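Local coordinates for glycerol-3-phosphate dehydrogenase [NAD(+)] (Dunaliella salina, PDB 6IUY), which probably reduces dihydroxyacetone phosphate to glycerol 3-phosphate with NADH and has a di-domain structure, with a phosphatase-type domain, that enables direct conversion to glycerol, at residues I118-K122 with L146-A150. Sequence-based numbering, arbitrary orientation.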
ATOM      1  N   ILE A 118     -17.741  33.869  15.938  1.00 53.61           N
ATOM      2  CA  ILE A 118     -18.039  32.453  15.832  1.00 53.51           C
ATOM      3  C   ILE A 118     -17.494  31.907  14.499  1.00 54.84           C
ATOM      4  O   ILE A 118     -16.919  30.817  14.464  1.00 55.14           O
ATOM      5  CB  ILE A 118     -19.562  32.191  15.994  1.00 49.95           C
ATOM      6  CG1 ILE A 118     -19.946  32.353  17.474  1.00 49.56           C
ATOM      7  CG2 ILE A 118     -19.930  30.792  15.514  1.00 44.37           C
ATOM      8  CD1 ILE A 118     -21.448  32.378  17.761  1.00 47.91           C
ATOM      9  N   ALA A 119     -17.635  32.678  13.419  1.00 56.27           N
ATOM     10  CA  ALA A 119     -17.072  32.299  12.115  1.00 54.34           C
ATOM     11  C   ALA A 119     -15.563  32.098  12.185  1.00 54.25           C
ATOM     12  O   ALA A 119     -15.026  31.143  11.623  1.00 53.26           O
ATOM     13  CB  ALA A 119     -17.403  33.339  11.069  1.00 55.60           C
ATOM     14  N   ALA A 120     -14.886  33.010  12.876  1.00 52.30           N
ATOM     15  CA  ALA A 120     -13.451  32.926  13.057  1.00 53.14           C
ATOM     16  C   ALA A 120     -13.058  31.640  13.787  1.00 58.21           C
ATOM     17  O   ALA A 120     -12.115  30.944  13.384  1.00 57.08           O
ATOM     18  CB  ALA A 120     -12.946  34.145  13.820  1.00 53.44           C
ATOM     19  N   LEU A 121     -13.767  31.335  14.871  1.00 57.92           N
ATOM     20  CA  LEU A 121     -13.471  30.135  15.647  1.00 54.89           C
ATOM     21  C   LEU A 121     -13.624  28.893  14.757  1.00 52.22           C
ATOM     22  O   LEU A 121     -12.738  28.041  14.716  1.00 54.81           O
ATOM     23  CB  LEU A 121     -14.374  30.044  16.888  1.00 50.77           C
ATOM     24  CG  LEU A 121     -14.151  31.113  17.970  1.00 53.00           C
ATOM     25  CD1 LEU A 121     -15.344  31.189  18.910  1.00 51.75           C
ATOM     26  CD2 LEU A 121     -12.867  30.856  18.765  1.00 45.12           C
ATOM     27  N   LYS A 122     -14.720  28.798  14.023  1.00 48.68           N
ATOM     28  CA  LYS A 122     -14.939  27.606  13.213  1.00 53.90           C
ATOM     29  C   LYS A 122     -13.873  27.492  12.094  1.00 62.44           C
ATOM     30  O   LYS A 122     -13.415  26.398  11.768  1.00 60.18           O
ATOM     31  CB  LYS A 122     -16.368  27.611  12.651  1.00 50.31           C
ATOM     32  CG  LYS A 122     -17.433  27.697  13.772  1.00 54.08           C
ATOM     33  CD  LYS A 122     -18.852  27.370  13.323  1.00 47.78           C
ATOM     34  CE  LYS A 122     -19.076  25.872  13.260  1.00 59.64           C
ATOM     35  NZ  LYS A 122     -20.504  25.556  12.995  1.00 57.31           N
ATOM     36  N   LEU A 146     -25.727  30.669  12.668  1.00 55.70           N
ATOM     37  CA  LEU A 146     -24.299  30.703  12.964  1.00 59.26           C
ATOM     38  C   LEU A 146     -23.573  29.480  12.398  1.00 57.82           C
ATOM     39  O   LEU A 146     -22.386  29.275  12.664  1.00 56.30           O
ATOM     40  CB  LEU A 146     -24.067  30.798  14.476  1.00 57.11           C
ATOM     41  CG  LEU A 146     -24.547  32.095  15.139  1.00 56.48           C
ATOM     42  CD1 LEU A 146     -24.454  31.972  16.638  1.00 52.55           C
ATOM     43  CD2 LEU A 146     -23.740  33.302  14.634  1.00 54.34           C
ATOM     44  N   LYS A 147     -24.284  28.675  11.615  1.00 53.31           N
ATOM     45  CA  LYS A 147     -23.703  27.450  11.068  1.00 57.68           C
ATOM     46  C   LYS A 147     -23.361  26.457  12.176  1.00 54.51           C
ATOM     47  O   LYS A 147     -22.454  25.637  12.021  1.00 55.19           O
ATOM     48  CB  LYS A 147     -22.436  27.760  10.245  1.00 57.83           C
ATOM     49  CG  LYS A 147     -22.614  28.830   9.177  1.00 60.24           C
ATOM     50  CD  LYS A 147     -23.940  28.643   8.439  1.00 66.39           C
ATOM     51  CE  LYS A 147     -24.107  29.646   7.297  1.00 75.24           C
ATOM     52  NZ  LYS A 147     -25.477  29.559   6.697  1.00 72.83           N
ATOM     53  N   ILE A 148     -24.061  26.541  13.304  1.00 51.36           N
ATOM     54  CA  ILE A 148     -23.844  25.573  14.367  1.00 52.61           C
ATOM     55  C   ILE A 148     -24.886  24.470  14.249  1.00 50.76           C
ATOM     56  O   ILE A 148     -26.086  24.736  14.197  1.00 52.11           O
ATOM     57  CB  ILE A 148     -23.899  26.222  15.764  1.00 51.35           C
ATOM     58  CG1 ILE A 148     -22.938  27.403  15.831  1.00 45.52           C
ATOM     59  CG2 ILE A 148     -23.553  25.207  16.841  1.00 49.64           C
ATOM     60  CD1 ILE A 148     -22.758  27.937  17.204  1.00 51.49           C
ATOM     61  N   PRO A 149     -24.427  23.220  14.186  1.00 50.31           N
ATOM     62  CA  PRO A 149     -25.352  22.097  14.023  1.00 52.80           C
ATOM     63  C   PRO A 149     -26.173  21.858  15.289  1.00 51.39           C
ATOM     64  O   PRO A 149     -25.723  22.190  16.393  1.00 51.42           O
ATOM     65  CB  PRO A 149     -24.418  20.918  13.731  1.00 51.04           C
ATOM     66  CG  PRO A 149     -23.125  21.300  14.398  1.00 50.69           C
ATOM     67  CD  PRO A 149     -23.021  22.788  14.247  1.00 53.75           C
ATOM     68  N   ALA A 150     -27.369  21.302  15.122  1.00 49.67           N
ATOM     69  CA  ALA A 150     -28.237  20.998  16.250  1.00 50.12           C
ATOM     70  C   ALA A 150     -27.524  20.027  17.191  1.00 51.37           C
ATOM     71  O   ALA A 150     -27.781  19.994  18.391  1.00 46.87           O
ATOM     72  CB  ALA A 150     -29.563  20.417  15.761  1.00 50.29           C
TER
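Ile118 and Leu146 bring the backbones closest, with CA atoms 7.1 Å apart, where one face of helix 114-123 meets the loop that leaves helix 136-145. Lys147, with positive phi (65°), is the C-prime residue of a Schellman motif that ends helix 136-145, with Ile148 N paired to Ala143 O and Lys147 N to Ser144 O. This turn presents Leu146 to the neighbouring helix.

Ile118 and Lys122 do the touching from helix 114-123. They lie one turn apart, and Lys122 N bonds to Ile118 O at 3.0 Å. CG1 of Ile118 is anti to its carbonyl carbon (chi1 -74°), and its extended chain carries CD1 to the isobutyl end of Leu146. The two side chains cross at about a right angle. CD1 of Ile118 is 4.0 Å from CD2 of Leu146, and its approach to CD1 of Leu146 is tighter than usual. CG2 of Ile118 faces CD1 of Ile148 more loosely, at 4.4 Å.

The Lys122 chain runs out alongside this apolar patch and bends at chi3 (81°). Its CD passes 4.1 Å from the carbonyl O of Leu146. Its end points toward the Lys147-Pro149 backbone, but its exact place is doubtful. NZ of Lys122 is modelled too close to O of Lys147, so no bond can be assigned.

Ile118 and Ile148 also pack on Val128 of strand 127-131, within the haloacid dehalogenase-like domain. The magnesium ion is about 14 Å from the Ile118 side chain. Apolar packing therefore holds the contact: the lysine adds no assignable bond, and its aliphatic chain lies at the partly exposed margin.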